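Local atomic coordinates of putative transcriptional regulator (Bacillus cytotoxicus NVH 391-98, PDB entry 3K4H), a protein that probably regulates transcription as a DNA-binding protein of the LacI family, and holds a glucose-containing glycan in its periplasmic-binding-protein-like core. Residues I73-S78 with F95-K100. Residues are numbered along the deposited sequence; the frame is centred on the assembly and turned at random.
Sequences IILLYS and FVLIGK. With GLC (alpha-D-glucopyranose), chain C.
Leu75 is joined to two residues of the neighbouring strand: its N donates to Val96 O in a nearly straight bond (169° at the hydrogen), and its O accepts from Ile98 N at 2.9 Å. With Val96 N to Ile73 O, these bonds define a parallel pair whose axes approach to 4.8 Å. On one face, Leu97 CD2 rests 3.6 Å from Leu75 CB, while Leu75 CD1 meets the Phe95 ring obliquely; helix 83-90 covers this side. On the other, with CG1 beside the backbone N (chi1 -55°), CG2 of Ile74 is left anti to it and lies 4.0 Å from Ile98 CG1, and the tips of Leu76 and Ile98 run side by side, CD1 to CD1 at 3.6 Å; helix 247-264 lies over Ile74, Val96 and Ile98. Strand 72-75, helix 83-90 and strand 95-98 form a beta-alpha-beta unit of the parallel sheet in one lobe of the periplasmic-binding-protein fold. At the C-terminal ends of the strands the backbone bonding stops and glucose comes in: its O2 donates to Leu76 O (2.8 Å) and its O3 to Ile98 O (2.6 Å), two main-chain carbonyls at the end of the pair. Gly99 CA lies 3.3 Å from O3, its positive phi (131°) being one that glycine readily adopts. The open side belongs to Lys100, partly exposed, which pairs through NZ with Asp148 in a salt bridge.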
ATOM      1  N   ILE A  73       3.334 -14.449 -17.656  1.00 41.24           N
ATOM      2  CA  ILE A  73       4.449 -14.808 -16.774  1.00 41.05           C
ATOM      3  C   ILE A  73       4.281 -14.124 -15.439  1.00 42.32           C
ATOM      4  O   ILE A  73       3.952 -12.932 -15.402  1.00 43.80           O
ATOM      5  CB  ILE A  73       5.787 -14.366 -17.378  1.00 40.60           C
ATOM      6  CG1 ILE A  73       6.147 -15.224 -18.597  1.00 24.66           C
ATOM      7  CG2 ILE A  73       6.877 -14.412 -16.355  1.00 23.60           C
ATOM      8  CD1 ILE A  73       7.444 -14.825 -19.301  1.00 40.35           C
ATOM      9  N   ILE A  74       4.479 -14.861 -14.343  1.00 41.78           N
ATOM     10  CA  ILE A  74       4.499 -14.256 -13.012  1.00 40.94           C
ATOM     11  C   ILE A  74       5.924 -14.207 -12.578  1.00 42.27           C
ATOM     12  O   ILE A  74       6.590 -15.216 -12.599  1.00 42.30           O
ATOM     13  CB  ILE A  74       3.767 -15.117 -11.988  1.00 39.97           C
ATOM     14  CG1 ILE A  74       2.358 -15.420 -12.441  1.00 21.15           C
ATOM     15  CG2 ILE A  74       3.680 -14.419 -10.652  1.00 22.43           C
ATOM     16  CD1 ILE A  74       1.560 -16.244 -11.457  1.00 39.38           C
ATOM     17  N   LEU A  75       6.417 -13.045 -12.187  1.00 44.59           N
ATOM     18  CA  LEU A  75       7.761 -12.973 -11.603  1.00 46.22           C
ATOM     19  C   LEU A  75       7.628 -13.102 -10.092  1.00 46.77           C
ATOM     20  O   LEU A  75       6.924 -12.299  -9.454  1.00 46.85           O
ATOM     21  CB  LEU A  75       8.418 -11.648 -11.966  1.00 47.61           C
ATOM     22  CG  LEU A  75       9.109 -11.549 -13.320  1.00 51.94           C
ATOM     23  CD1 LEU A  75       9.339 -10.127 -13.689  1.00 48.33           C
ATOM     24  CD2 LEU A  75      10.456 -12.232 -13.231  1.00 48.99           C
ATOM     25  N   LEU A  76       8.266 -14.116  -9.516  1.00 47.54           N
ATOM     26  CA  LEU A  76       8.100 -14.394  -8.081  1.00 48.61           C
ATOM     27  C   LEU A  76       9.000 -13.541  -7.211  1.00 50.81           C
ATOM     28  O   LEU A  76       9.177 -13.804  -6.018  1.00 51.39           O
ATOM     29  CB  LEU A  76       8.331 -15.862  -7.768  1.00 47.95           C
ATOM     30  CG  LEU A  76       7.183 -16.803  -8.089  1.00 45.00           C
ATOM     31  CD1 LEU A  76       5.937 -16.005  -8.003  1.00 48.44           C
ATOM     32  CD2 LEU A  76       7.304 -17.384  -9.485  1.00 48.13           C
ATOM     33  N   TYR A  77       9.572 -12.520  -7.817  1.00 52.35           N
ATOM     34  CA  TYR A  77      10.540 -11.703  -7.142  1.00 54.69           C
ATOM     35  C   TYR A  77      10.573 -10.315  -7.800  1.00 56.61           C
ATOM     36  O   TYR A  77       9.980 -10.131  -8.876  1.00 57.10           O
ATOM     37  CB  TYR A  77      11.906 -12.361  -7.225  1.00 54.43           C
ATOM     38  CG  TYR A  77      12.506 -12.260  -8.590  1.00 52.23           C
ATOM     39  CD1 TYR A  77      12.111 -13.120  -9.605  1.00 54.33           C
ATOM     40  CD2 TYR A  77      13.453 -11.288  -8.873  1.00 54.47           C
ATOM     41  CE1 TYR A  77      12.659 -13.029 -10.867  1.00 52.48           C
ATOM     42  CE2 TYR A  77      14.012 -11.180 -10.134  1.00 52.52           C
ATOM     43  CZ  TYR A  77      13.610 -12.057 -11.130  1.00 54.42           C
ATOM     44  OH  TYR A  77      14.148 -11.955 -12.384  1.00 52.08           O
ATOM     45  N   SER A  78      11.251  -9.363  -7.145  1.00 56.78           N
ATOM     46  CA  SER A  78      11.421  -8.033  -7.676  1.00 57.22           C
ATOM     47  C   SER A  78      12.789  -7.464  -7.399  1.00 58.78           C
ATOM     48  O   SER A  78      13.100  -7.023  -6.290  1.00 58.09           O
ATOM     49  CB  SER A  78      10.366  -7.091  -7.155  1.00 56.88           C
ATOM     50  OG  SER A  78      10.689  -5.779  -7.558  1.00 46.55           O
ATOM     51  N   PHE A  95       2.843  -9.734 -18.167  1.00 42.98           N
ATOM     52  CA  PHE A  95       3.435 -10.254 -16.947  1.00 41.85           C
ATOM     53  C   PHE A  95       2.990  -9.512 -15.694  1.00 42.38           C
ATOM     54  O   PHE A  95       2.460  -8.405 -15.756  1.00 41.43           O
ATOM     55  CB  PHE A  95       4.949 -10.219 -17.037  1.00 40.71           C
ATOM     56  CG  PHE A  95       5.526  -8.853 -16.826  1.00 43.11           C
ATOM     57  CD1 PHE A  95       5.699  -7.981 -17.905  1.00 40.20           C
ATOM     58  CD2 PHE A  95       5.898  -8.432 -15.547  1.00 40.06           C
ATOM     59  CE1 PHE A  95       6.221  -6.720 -17.713  1.00 42.34           C
ATOM     60  CE2 PHE A  95       6.426  -7.175 -15.349  1.00 42.82           C
ATOM     61  CZ  PHE A  95       6.584  -6.308 -16.438  1.00 40.08           C
ATOM     62  N   VAL A  96       3.264 -10.126 -14.541  1.00 43.62           N
ATOM     63  CA  VAL A  96       2.849  -9.586 -13.246  1.00 43.57           C
ATOM     64  C   VAL A  96       3.963  -9.775 -12.222  1.00 42.88           C
ATOM     65  O   VAL A  96       4.636 -10.816 -12.234  1.00 43.90           O
ATOM     66  CB  VAL A  96       1.575 -10.318 -12.758  1.00 43.77           C
ATOM     67  CG1 VAL A  96       1.491 -10.298 -11.246  1.00 41.56           C
ATOM     68  CG2 VAL A  96       0.333  -9.708 -13.369  1.00 39.82           C
ATOM     69  N   LEU A  97       4.156  -8.793 -11.346  1.00 41.50           N
ATOM     70  CA  LEU A  97       5.143  -8.914 -10.255  1.00 41.58           C
ATOM     71  C   LEU A  97       4.568  -9.402  -8.923  1.00 41.08           C
ATOM     72  O   LEU A  97       3.418  -9.078  -8.579  1.00 40.61           O
ATOM     73  CB  LEU A  97       5.844  -7.582  -9.988  1.00 42.07           C
ATOM     74  CG  LEU A  97       7.127  -7.157 -10.689  1.00 48.58           C
ATOM     75  CD1 LEU A  97       7.775  -6.027  -9.940  1.00 42.55           C
ATOM     76  CD2 LEU A  97       8.076  -8.293 -10.681  1.00 43.27           C
ATOM     77  N   ILE A  98       5.370 -10.160  -8.168  1.00 40.73           N
ATOM     78  CA  ILE A  98       5.111 -10.344  -6.726  1.00 40.87           C
ATOM     79  C   ILE A  98       6.194  -9.542  -6.012  1.00 41.33           C
ATOM     80  O   ILE A  98       7.308 -10.014  -5.845  1.00 41.92           O
ATOM     81  CB  ILE A  98       5.117 -11.852  -6.270  1.00 40.73           C
ATOM     82  CG1 ILE A  98       4.145 -12.718  -7.107  1.00 28.10           C
ATOM     83  CG2 ILE A  98       4.845 -11.973  -4.749  1.00 27.94           C
ATOM     84  CD1 ILE A  98       3.558 -13.936  -6.353  1.00 39.76           C
ATOM     85  N   GLY A  99       5.881  -8.314  -5.638  1.00 42.56           N
ATOM     86  CA  GLY A  99       6.873  -7.347  -5.130  1.00 44.93           C
ATOM     87  C   GLY A  99       6.751  -5.997  -5.829  1.00 47.91           C
ATOM     88  O   GLY A  99       6.300  -5.918  -6.972  1.00 48.18           O
ATOM     89  N   LYS A 100       7.136  -4.926  -5.140  1.00 50.07           N
ATOM     90  CA  LYS A 100       7.186  -3.591  -5.717  1.00 51.43           C
ATOM     91  C   LYS A 100       8.229  -3.509  -6.834  1.00 53.94           C
ATOM     92  O   LYS A 100       9.329  -4.046  -6.706  1.00 53.51           O
ATOM     93  CB  LYS A 100       7.570  -2.620  -4.635  1.00 51.40           C
ATOM     94  CG  LYS A 100       6.935  -1.278  -4.734  1.00 70.47           C
ATOM     95  CD  LYS A 100       7.202  -0.479  -3.465  1.00 52.89           C
ATOM     96  CE  LYS A 100       8.641  -0.025  -3.395  1.00 70.42           C
ATOM     97  NZ  LYS A 100       8.825   0.783  -2.180  1.00 54.31           N
TER
HETATM   98  C1  GLC C   2       8.422 -12.229  -2.145  0.80 64.38           C
HETATM   99  C2  GLC C   2       8.725 -11.503  -3.439  0.80 67.12           C
HETATM  100  C3  GLC C   2       8.922 -10.040  -3.083  0.80 63.80           C
HETATM  101  C4  GLC C   2       7.663  -9.473  -2.401  0.80 66.70           C
HETATM  102  C5  GLC C   2       7.261 -10.334  -1.227  0.80 63.54           C
HETATM  103  C6  GLC C   2       5.934  -9.847  -0.697  0.80 66.30           C
HETATM  104  O2  GLC C   2       9.909 -12.036  -3.988  0.80 64.29           O
HETATM  105  O3  GLC C   2       9.321  -9.380  -4.264  0.80 67.39           O
HETATM  106  O4  GLC C   2       7.916  -8.250  -1.786  0.80 62.79           O
HETATM  107  O5  GLC C   2       7.222 -11.712  -1.583  0.80 67.28           O
HETATM  108  O6  GLC C   2       6.208  -9.256   0.545  0.80 63.06           O